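Local coordinates for protein phospholipase C beta (Meleagris gallopavo, PDB 1JAD) that forms the C-terminal part of a phospholipase C beta, an elongated bundle of long helices that pairs with a second copy of itself, at residues A145-L148 / D149-V153; Q195-E198 / E199-E203; I208-K211 / E212-Q216. All coordinates share one frame; numbering follows the deposited sequence.

Contact 1: residues A145-L148 / D149-V153; sequences AKRL and DRIQV
Arg150 folds back over Lys146 on the long alpha-helix 75-155, near its C-terminal end, in a coiled-coil-like bundle. The two residues are four apart, so their side chains sit one above the other on successive turns. Arg150 CG is anti to the carbonyl carbon (chi1 -71°), and the chain stays extended to NE. This sends the side chain back toward the start of the helix, past the backbone of Lys146. Arg150 CG passes 3.3 Å from Lys146 O. Farther out, one face of the guanidinium rests on Lys146 CB, which lies 4.0 Å from Arg150 CZ and over the centre of the group. This is van der Waals packing of a methylene against the flat face of a cation. The Lys146 chain bends at chi2 and again at chi4, and its charged end stays apart from that of Arg150. Lys146 NZ is 5.8 Å from Arg150 NH2. The two like charges are not in contact.

Arg147 leaves the helix on its buried side. Its guanidinium meets Ile151 only loosely and at a slant, with NH1 4.5 Å from Ile151 CG1. The guanidinium finds its polar partners nearby: NH2 makes a salt bridge to Glu144, and NH1 a weak hydrogen bond to Asn172. The side chain also packs on Met85 of the second subunit. Ile151 turns to helix 161-245, where it touches Lys168 and Ile171.

The backbone follows the regular i to i+4 pattern. Asp149 N bonds Ala145 O, and Gln152 N bonds Leu148 O. The shortest of these bonds is Arg150 N to Lys146 O, 2.7 Å. The oxygen that takes this bond is the one passed by Arg150 CG. Ile151 CG1 likewise lies 3.4 Å from Arg147 O, the acceptor of its own N-H.

Contact 2: residues Q195-E198 / E199-E203; sequences QKLE and EKQAE
The carboxylate of Glu199 lies beside the amide of Gln195, one turn earlier on the same helix. The two side chains point the same way, and their planes are 62° apart, so the groups do not stack face on face. Gln195 NE2 approaches Glu199 OE2 at 3.3 Å. The other oxygen, OE1, takes the salt bridge: Lys196 NZ is 3.0 Å from Glu199 OE1 and comes in nearly along its C-O axis. The carboxylate thus has a different neighbour at each oxygen. Glu199 has CG anti to its own backbone N (chi1 -167°) and an extended chain, which carries its end back over the preceding turn. Lys196 bends at chi2 and chi4 to bring NZ there.

Lys200 lies next to this pair. Its CE lies 4.1 Å from Lys196 CD, and the two lysine chains cross with their methylenes in contact. The ammonium groups remain 5.6 Å apart, NZ to NZ. The salt bridge to Glu199 probably offsets some of the positive charge.

Beneath the side chains runs the ordinary helical hydrogen bonding. The backbone hydrogen bond from Gln201 N to Leu197 O is 3.2 Å long and almost straight (178°). Gln201 CG also sits 3.4 Å from Leu197 O.

The segment belongs to helix 161-245 of the bundle. Leu197 faces helix 75-155, against Leu125 and Leu128, and also meets Pro16 of the N-terminal loop. Gln201 lies by Gln121 and Thr18. Glu198 packs on Gln209 of the second subunit, and Ala202 on Arg206 of that subunit.

Contact 3: residues I208-K211 / E212-Q216; sequences IQEK and EGQLQ
Lys211 crosses Leu215, one turn later on helix 161-245, a long helix of the coiled-coil-like bundle that also reaches the second subunit. Lys211 CE is 4.1 Å from Leu215 CG, so the methylenes of the lysine, not its charge, make the contact. The chain leaves with CG anti to the backbone N (chi1 170°) and turns at chi2 (62°), which leans the chain outward and forward, across Leu215.

A second pair sits beside it. Gln214 CG lies 3.4 Å from Glu210 O, and the extended amide arm runs back beside the aliphatic part of Glu210. Glu210 CG comes 4.2 Å from Gln214 OE1, a loose touch on an exposed side.

The backbone bonds bring these residues one turn apart. Leu215 N bonds Lys211 O, and Gln214 N bonds Glu210 O. Gln214 N also makes a weak bond to Lys211 O, so that oxygen meets two N-H groups. Gly213 N bonds Gln209 O at 2.9 Å.

Farther out, the buried side of the segment faces helix 75-155. Ile208 packs on Ile113, and Leu215 touches Gln109. Gln209 packs on Glu198 of the second subunit. Glu212 is held by partners beyond this segment. Its chain is extended, with CG anti to its backbone N, and carries the carboxylate into the interface. Both oxygens have hydrogen-bonding partners, so the buried carboxylate is gripped from two helices: OE1 pairs with Thr110 OG1 of helix 75-155, and OE2 with Gln194 NE2 of the second subunit.

How the contacts relate
All three are local contacts between successive turns of long helices. Contact 1 is on helix 75-155 and is a surface contact, its centre about 55 Å from the centre of the chain. Contacts 2 and 3 share helix 161-245, nearer the middle, and are partly buried. Their centres are about 20 Å apart. All three reach the second subunit, contact 1 through Arg147 alone. Contact 1 is about 42 Å from contact 2, centre to centre. The chemistry differs accordingly. Contact 1 has a guanidinium over a methylene. Contact 2 pairs opposite charges on its exposed side. Contact 3 has apolar touches and a buried carboxylate that links helix and subunit.

Contact 1: residues A145-L148 / D149-V153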
ATOM      1  N   ALA A 145      -2.320  37.948 -18.494  1.00 22.15           N
ATOM      2  CA  ALA A 145      -3.292  38.625 -19.342  1.00 20.10           C
ATOM      3  C   ALA A 145      -3.594  39.970 -18.703  1.00 20.93           C
ATOM      4  O   ALA A 145      -3.684  40.987 -19.392  1.00 21.22           O
ATOM      5  CB  ALA A 145      -4.563  37.810 -19.434  1.00 19.84           C
ATOM      6  N   LYS A 146      -3.766  39.959 -17.382  1.00 21.84           N
ATOM      7  CA  LYS A 146      -4.052  41.171 -16.612  1.00 24.11           C
ATOM      8  C   LYS A 146      -2.877  42.139 -16.781  1.00 24.18           C
ATOM      9  O   LYS A 146      -3.060  43.344 -16.987  1.00 22.95           O
ATOM     10  CB  LYS A 146      -4.204  40.841 -15.119  1.00 28.22           C
ATOM     11  CG  LYS A 146      -5.227  39.767 -14.777  1.00 32.05           C
ATOM     12  CD  LYS A 146      -6.610  40.128 -15.289  1.00 37.95           C
ATOM     13  CE  LYS A 146      -7.641  39.090 -14.856  1.00 39.74           C
ATOM     14  NZ  LYS A 146      -7.724  39.009 -13.366  1.00 40.11           N
ATOM     15  N   ARG A 147      -1.668  41.591 -16.697  1.00 24.02           N
ATOM     16  CA  ARG A 147      -0.455  42.386 -16.841  1.00 24.12           C
ATOM     17  C   ARG A 147      -0.496  43.161 -18.151  1.00 25.15           C
ATOM     18  O   ARG A 147      -0.363  44.394 -18.146  1.00 27.07           O
ATOM     19  CB  ARG A 147       0.781  41.484 -16.816  1.00 23.82           C
ATOM     20  CG  ARG A 147       2.099  42.222 -16.635  1.00 24.50           C
ATOM     21  CD  ARG A 147       3.259  41.266 -16.873  1.00 25.65           C
ATOM     22  NE  ARG A 147       3.375  40.911 -18.286  1.00 24.77           N
ATOM     23  CZ  ARG A 147       3.966  41.683 -19.195  1.00 24.62           C
ATOM     24  NH1 ARG A 147       4.492  42.847 -18.827  1.00 24.79           N
ATOM     25  NH2 ARG A 147       4.029  41.301 -20.468  1.00 19.58           N
ATOM     26  N   LEU A 148      -0.687  42.457 -19.270  1.00 22.96           N
ATOM     27  CA  LEU A 148      -0.738  43.129 -20.568  1.00 22.82           C
ATOM     28  C   LEU A 148      -1.770  44.249 -20.563  1.00 24.37           C
ATOM     29  O   LEU A 148      -1.496  45.355 -21.028  1.00 23.60           O
ATOM     30  CB  LEU A 148      -1.099  42.169 -21.718  1.00 21.12           C
ATOM     31  CG  LEU A 148      -0.132  41.228 -22.441  1.00 19.27           C
ATOM     32  CD1 LEU A 148       1.155  41.976 -22.727  1.00 17.90           C
ATOM     33  CD2 LEU A 148       0.156  40.024 -21.625  1.00 21.39           C
ATOM     34  N   ASP A 149      -2.961  43.944 -20.050  1.00 25.95           N
ATOM     35  CA  ASP A 149      -4.056  44.911 -20.005  1.00 26.21           C
ATOM     36  C   ASP A 149      -3.734  46.124 -19.122  1.00 27.47           C
ATOM     37  O   ASP A 149      -4.023  47.264 -19.498  1.00 26.24           O
ATOM     38  CB  ASP A 149      -5.339  44.221 -19.528  1.00 26.60           C
ATOM     39  CG  ASP A 149      -6.567  45.106 -19.674  1.00 29.93           C
ATOM     40  OD1 ASP A 149      -6.795  45.987 -18.814  1.00 30.03           O
ATOM     41  OD2 ASP A 149      -7.303  44.931 -20.672  1.00 30.80           O
ATOM     42  N   ARG A 150      -3.132  45.891 -17.958  1.00 27.80           N
ATOM     43  CA  ARG A 150      -2.781  47.003 -17.090  1.00 28.29           C
ATOM     44  C   ARG A 150      -1.813  47.924 -17.819  1.00 30.07           C
ATOM     45  O   ARG A 150      -1.921  49.147 -17.723  1.00 31.47           O
ATOM     46  CB  ARG A 150      -2.156  46.495 -15.798  1.00 28.11           C
ATOM     47  CG  ARG A 150      -3.139  45.814 -14.865  1.00 28.62           C
ATOM     48  CD  ARG A 150      -2.380  45.005 -13.826  1.00 31.04           C
ATOM     49  NE  ARG A 150      -3.245  44.220 -12.948  1.00 31.74           N
ATOM     50  CZ  ARG A 150      -2.799  43.234 -12.175  1.00 32.79           C
ATOM     51  NH1 ARG A 150      -1.503  42.920 -12.179  1.00 34.00           N
ATOM     52  NH2 ARG A 150      -3.640  42.558 -11.402  1.00 32.42           N
ATOM     53  N   ILE A 151      -0.867  47.342 -18.553  1.00 29.63           N
ATOM     54  CA  ILE A 151       0.092  48.149 -19.302  1.00 27.63           C
ATOM     55  C   ILE A 151      -0.651  48.945 -20.363  1.00 29.48           C
ATOM     56  O   ILE A 151      -0.504  50.166 -20.447  1.00 30.32           O
ATOM     57  CB  ILE A 151       1.146  47.282 -20.020  1.00 27.46           C
ATOM     58  CG1 ILE A 151       2.065  46.600 -19.005  1.00 26.26           C
ATOM     59  CG2 ILE A 151       1.937  48.137 -20.993  1.00 26.55           C
ATOM     60  CD1 ILE A 151       2.857  47.538 -18.159  1.00 24.99           C
ATOM     61  N   GLN A 152      -1.447  48.250 -21.176  1.00 29.95           N
ATOM     62  CA  GLN A 152      -2.221  48.894 -22.240  1.00 30.09           C
ATOM     63  C   GLN A 152      -2.976  50.113 -21.695  1.00 30.17           C
ATOM     64  O   GLN A 152      -2.720  51.239 -22.114  1.00 31.06           O
ATOM     65  CB  GLN A 152      -3.196  47.886 -22.863  1.00 32.16           C
ATOM     66  CG  GLN A 152      -3.913  48.379 -24.111  1.00 34.92           C
ATOM     67  CD  GLN A 152      -4.710  47.280 -24.818  1.00 39.15           C
ATOM     68  OE1 GLN A 152      -5.581  46.639 -24.216  1.00 44.10           O
ATOM     69  NE2 GLN A 152      -4.419  47.065 -26.104  1.00 38.58           N
ATOM     70  N   VAL A 153      -3.893  49.893 -20.758  1.00 29.35           N
ATOM     71  CA  VAL A 153      -4.652  50.984 -20.156  1.00 28.00           C
ATOM     72  C   VAL A 153      -3.732  52.107 -19.660  1.00 29.54           C
ATOM     73  O   VAL A 153      -4.049  53.290 -19.787  1.00 28.10           O
ATOM     74  CB  VAL A 153      -5.497  50.476 -18.961  1.00 28.12           C
ATOM     75  CG1 VAL A 153      -6.041  51.654 -18.159  1.00 30.42           C
ATOM     76  CG2 VAL A 153      -6.652  49.636 -19.465  1.00 26.92           C
TER

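Contact 2: residues Q195-E198 / E199-E203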
ATOM      1  N   GLN A 195      -2.375  15.431   1.739  1.00 22.93           N
ATOM      2  CA  GLN A 195      -2.194  14.869   3.061  1.00 19.21           C
ATOM      3  C   GLN A 195      -3.475  14.213   3.570  1.00 20.42           C
ATOM      4  O   GLN A 195      -3.457  13.092   4.086  1.00 21.05           O
ATOM      5  CB  GLN A 195      -1.724  15.984   3.998  1.00 20.53           C
ATOM      6  CG  GLN A 195      -1.802  15.688   5.487  1.00 27.99           C
ATOM      7  CD  GLN A 195      -3.222  15.825   6.025  1.00 31.85           C
ATOM      8  OE1 GLN A 195      -3.809  16.920   6.003  1.00 34.59           O
ATOM      9  NE2 GLN A 195      -3.788  14.714   6.492  1.00 32.38           N
ATOM     10  N   LYS A 196      -4.596  14.906   3.419  1.00 22.19           N
ATOM     11  CA  LYS A 196      -5.878  14.394   3.887  1.00 23.09           C
ATOM     12  C   LYS A 196      -6.244  13.154   3.062  1.00 22.65           C
ATOM     13  O   LYS A 196      -6.745  12.157   3.589  1.00 20.21           O
ATOM     14  CB  LYS A 196      -6.953  15.476   3.712  1.00 27.05           C
ATOM     15  CG  LYS A 196      -8.097  15.453   4.732  1.00 31.82           C
ATOM     16  CD  LYS A 196      -8.862  14.143   4.789  1.00 36.08           C
ATOM     17  CE  LYS A 196      -9.929  14.189   5.898  1.00 39.45           C
ATOM     18  NZ  LYS A 196      -9.364  14.487   7.265  1.00 38.64           N
ATOM     19  N   LEU A 197      -5.979  13.229   1.763  1.00 23.33           N
ATOM     20  CA  LEU A 197      -6.277  12.136   0.844  1.00 24.99           C
ATOM     21  C   LEU A 197      -5.507  10.867   1.209  1.00 25.20           C
ATOM     22  O   LEU A 197      -6.075   9.776   1.286  1.00 25.03           O
ATOM     23  CB  LEU A 197      -5.935  12.574  -0.586  1.00 26.11           C
ATOM     24  CG  LEU A 197      -6.291  11.640  -1.743  1.00 27.87           C
ATOM     25  CD1 LEU A 197      -6.102  12.340  -3.076  1.00 26.80           C
ATOM     26  CD2 LEU A 197      -5.422  10.416  -1.669  1.00 30.96           C
ATOM     27  N   GLU A 198      -4.209  11.006   1.433  1.00 25.63           N
ATOM     28  CA  GLU A 198      -3.393   9.853   1.777  1.00 24.90           C
ATOM     29  C   GLU A 198      -3.863   9.312   3.108  1.00 25.43           C
ATOM     30  O   GLU A 198      -3.761   8.121   3.396  1.00 28.38           O
ATOM     31  CB  GLU A 198      -1.918  10.252   1.855  1.00 23.06           C
ATOM     32  CG  GLU A 198      -1.440  10.983   0.628  1.00 21.17           C
ATOM     33  CD  GLU A 198       0.041  11.257   0.645  1.00 25.88           C
ATOM     34  OE1 GLU A 198       0.539  11.783   1.664  1.00 22.91           O
ATOM     35  OE2 GLU A 198       0.712  10.959  -0.372  1.00 29.83           O
ATOM     36  N   GLU A 199      -4.409  10.202   3.917  1.00 27.45           N
ATOM     37  CA  GLU A 199      -4.898   9.828   5.232  1.00 27.59           C
ATOM     38  C   GLU A 199      -6.096   8.880   5.129  1.00 24.77           C
ATOM     39  O   GLU A 199      -6.176   7.894   5.848  1.00 23.25           O
ATOM     40  CB  GLU A 199      -5.277  11.092   5.988  1.00 29.98           C
ATOM     41  CG  GLU A 199      -5.505  10.900   7.458  1.00 37.94           C
ATOM     42  CD  GLU A 199      -5.840  12.210   8.137  1.00 41.72           C
ATOM     43  OE1 GLU A 199      -6.956  12.732   7.911  1.00 44.09           O
ATOM     44  OE2 GLU A 199      -4.977  12.731   8.875  1.00 44.39           O
ATOM     45  N   LYS A 200      -7.030   9.179   4.237  1.00 24.62           N
ATOM     46  CA  LYS A 200      -8.198   8.328   4.063  1.00 25.24           C
ATOM     47  C   LYS A 200      -7.744   6.958   3.585  1.00 25.45           C
ATOM     48  O   LYS A 200      -8.119   5.931   4.149  1.00 25.19           O
ATOM     49  CB  LYS A 200      -9.159   8.943   3.046  1.00 28.87           C
ATOM     50  CG  LYS A 200      -9.934  10.140   3.574  1.00 32.34           C
ATOM     51  CD  LYS A 200     -10.818  10.714   2.497  1.00 35.39           C
ATOM     52  CE  LYS A 200     -11.703  11.813   3.050  1.00 38.14           C
ATOM     53  NZ  LYS A 200     -12.631  11.257   4.076  1.00 42.41           N
ATOM     54  N   GLN A 201      -6.911   6.954   2.551  1.00 25.78           N
ATOM     55  CA  GLN A 201      -6.382   5.717   2.008  1.00 24.91           C
ATOM     56  C   GLN A 201      -5.785   4.858   3.117  1.00 25.06           C
ATOM     57  O   GLN A 201      -6.004   3.639   3.151  1.00 23.53           O
ATOM     58  CB  GLN A 201      -5.360   6.060   0.925  1.00 25.03           C
ATOM     59  CG  GLN A 201      -6.054   6.763  -0.228  1.00 23.90           C
ATOM     60  CD  GLN A 201      -5.123   7.421  -1.217  1.00 26.48           C
ATOM     61  OE1 GLN A 201      -5.551   7.814  -2.312  1.00 28.29           O
ATOM     62  NE2 GLN A 201      -3.858   7.580  -0.841  1.00 28.53           N
ATOM     63  N   ALA A 202      -5.066   5.483   4.050  1.00 23.59           N
ATOM     64  CA  ALA A 202      -4.470   4.720   5.146  1.00 22.53           C
ATOM     65  C   ALA A 202      -5.571   4.091   5.989  1.00 24.74           C
ATOM     66  O   ALA A 202      -5.492   2.910   6.366  1.00 25.90           O
ATOM     67  CB  ALA A 202      -3.598   5.609   6.006  1.00 14.69           C
ATOM     68  N   GLU A 203      -6.596   4.891   6.274  1.00 26.09           N
ATOM     69  CA  GLU A 203      -7.746   4.469   7.066  1.00 28.73           C
ATOM     70  C   GLU A 203      -8.467   3.309   6.373  1.00 28.46           C
ATOM     71  O   GLU A 203      -8.938   2.369   7.007  1.00 26.90           O
ATOM     72  CB  GLU A 203      -8.697   5.665   7.229  1.00 32.01           C
ATOM     73  CG  GLU A 203     -10.113   5.317   7.646  1.00 40.14           C
ATOM     74  CD  GLU A 203     -11.051   6.525   7.591  1.00 45.95           C
ATOM     75  OE1 GLU A 203     -10.894   7.457   8.417  1.00 47.70           O
ATOM     76  OE2 GLU A 203     -11.944   6.545   6.708  1.00 47.26           O
TER

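Contact 3: residues I208-K211 / E212-Q216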
ATOM      1  N   ILE A 208      -9.531  -2.628   5.971  1.00 26.79           N
ATOM      2  CA  ILE A 208      -9.302  -3.898   5.282  1.00 26.33           C
ATOM      3  C   ILE A 208      -8.598  -4.934   6.145  1.00 25.95           C
ATOM      4  O   ILE A 208      -9.035  -6.085   6.225  1.00 25.84           O
ATOM      5  CB  ILE A 208      -8.464  -3.660   4.005  1.00 25.52           C
ATOM      6  CG1 ILE A 208      -9.266  -2.786   3.035  1.00 23.30           C
ATOM      7  CG2 ILE A 208      -8.036  -4.991   3.394  1.00 23.27           C
ATOM      8  CD1 ILE A 208      -8.481  -2.322   1.832  1.00 26.57           C
ATOM      9  N   GLN A 209      -7.504  -4.528   6.781  1.00 26.59           N
ATOM     10  CA  GLN A 209      -6.732  -5.428   7.636  1.00 28.11           C
ATOM     11  C   GLN A 209      -7.571  -5.855   8.830  1.00 30.56           C
ATOM     12  O   GLN A 209      -7.420  -6.958   9.372  1.00 32.38           O
ATOM     13  CB  GLN A 209      -5.466  -4.723   8.102  1.00 24.91           C
ATOM     14  CG  GLN A 209      -4.642  -4.210   6.946  1.00 25.59           C
ATOM     15  CD  GLN A 209      -3.493  -3.337   7.392  1.00 24.77           C
ATOM     16  OE1 GLN A 209      -3.685  -2.380   8.141  1.00 24.87           O
ATOM     17  NE2 GLN A 209      -2.295  -3.642   6.914  1.00 25.42           N
ATOM     18  N   GLU A 210      -8.465  -4.965   9.225  1.00 31.87           N
ATOM     19  CA  GLU A 210      -9.363  -5.195  10.341  1.00 31.32           C
ATOM     20  C   GLU A 210     -10.342  -6.292   9.914  1.00 28.78           C
ATOM     21  O   GLU A 210     -10.669  -7.185  10.687  1.00 27.47           O
ATOM     22  CB  GLU A 210     -10.085  -3.885  10.641  1.00 35.19           C
ATOM     23  CG  GLU A 210     -10.870  -3.836  11.916  1.00 42.93           C
ATOM     24  CD  GLU A 210     -11.442  -2.452  12.141  1.00 47.68           C
ATOM     25  OE1 GLU A 210     -10.638  -1.487  12.221  1.00 47.24           O
ATOM     26  OE2 GLU A 210     -12.687  -2.333  12.228  1.00 49.71           O
ATOM     27  N   LYS A 211     -10.799  -6.220   8.669  1.00 27.57           N
ATOM     28  CA  LYS A 211     -11.713  -7.220   8.126  1.00 28.61           C
ATOM     29  C   LYS A 211     -11.001  -8.583   8.137  1.00 30.05           C
ATOM     30  O   LYS A 211     -11.515  -9.565   8.692  1.00 30.57           O
ATOM     31  CB  LYS A 211     -12.109  -6.834   6.697  1.00 28.52           C
ATOM     32  CG  LYS A 211     -12.864  -7.894   5.903  1.00 31.25           C
ATOM     33  CD  LYS A 211     -14.194  -8.258   6.535  1.00 35.51           C
ATOM     34  CE  LYS A 211     -14.951  -9.268   5.669  1.00 36.43           C
ATOM     35  NZ  LYS A 211     -16.209  -9.776   6.296  1.00 36.10           N
ATOM     36  N   GLU A 212      -9.810  -8.641   7.546  1.00 28.93           N
ATOM     37  CA  GLU A 212      -9.071  -9.891   7.521  1.00 29.44           C
ATOM     38  C   GLU A 212      -8.917 -10.417   8.937  1.00 29.73           C
ATOM     39  O   GLU A 212      -9.084 -11.615   9.188  1.00 30.49           O
ATOM     40  CB  GLU A 212      -7.692  -9.688   6.909  1.00 30.28           C
ATOM     41  CG  GLU A 212      -6.821 -10.929   6.951  1.00 29.11           C
ATOM     42  CD  GLU A 212      -5.398 -10.637   6.520  1.00 29.15           C
ATOM     43  OE1 GLU A 212      -5.199 -10.167   5.385  1.00 33.97           O
ATOM     44  OE2 GLU A 212      -4.472 -10.868   7.320  1.00 30.16           O
ATOM     45  N   GLY A 213      -8.602  -9.516   9.862  1.00 28.57           N
ATOM     46  CA  GLY A 213      -8.438  -9.907  11.251  1.00 26.99           C
ATOM     47  C   GLY A 213      -9.662 -10.628  11.779  1.00 28.40           C
ATOM     48  O   GLY A 213      -9.560 -11.635  12.488  1.00 27.99           O
ATOM     49  N   GLN A 214     -10.838 -10.126  11.425  1.00 29.24           N
ATOM     50  CA  GLN A 214     -12.059 -10.741  11.900  1.00 31.03           C
ATOM     51  C   GLN A 214     -12.331 -12.077  11.220  1.00 31.10           C
ATOM     52  O   GLN A 214     -12.792 -13.024  11.867  1.00 29.78           O
ATOM     53  CB  GLN A 214     -13.216  -9.755  11.741  1.00 32.96           C
ATOM     54  CG  GLN A 214     -13.069  -8.559  12.688  1.00 37.18           C
ATOM     55  CD  GLN A 214     -14.025  -7.419  12.379  1.00 41.37           C
ATOM     56  OE1 GLN A 214     -14.043  -6.398  13.079  1.00 42.45           O
ATOM     57  NE2 GLN A 214     -14.819  -7.579  11.322  1.00 45.00           N
ATOM     58  N   LEU A 215     -12.033 -12.169   9.928  1.00 31.68           N
ATOM     59  CA  LEU A 215     -12.231 -13.428   9.220  1.00 31.94           C
ATOM     60  C   LEU A 215     -11.372 -14.491   9.891  1.00 33.80           C
ATOM     61  O   LEU A 215     -11.887 -15.510  10.363  1.00 33.91           O
ATOM     62  CB  LEU A 215     -11.838 -13.301   7.749  1.00 31.20           C
ATOM     63  CG  LEU A 215     -12.865 -12.670   6.803  1.00 32.14           C
ATOM     64  CD1 LEU A 215     -12.272 -12.529   5.404  1.00 31.90           C
ATOM     65  CD2 LEU A 215     -14.115 -13.546   6.757  1.00 31.67           C
ATOM     66  N   GLN A 216     -10.066 -14.239   9.954  1.00 34.82           N
ATOM     67  CA  GLN A 216      -9.141 -15.179  10.575  1.00 35.48           C
ATOM     68  C   GLN A 216      -9.627 -15.577  11.971  1.00 36.08           C
ATOM     69  O   GLN A 216      -9.638 -16.758  12.333  1.00 34.85           O
ATOM     70  CB  GLN A 216      -7.742 -14.559  10.623  1.00 37.42           C
ATOM     71  CG  GLN A 216      -7.285 -14.128   9.241  1.00 39.78           C
ATOM     72  CD  GLN A 216      -5.830 -13.721   9.171  1.00 43.35           C
ATOM     73  OE1 GLN A 216      -5.376 -12.847   9.912  1.00 43.20           O
ATOM     74  NE2 GLN A 216      -5.087 -14.348   8.257  1.00 45.44           N
TER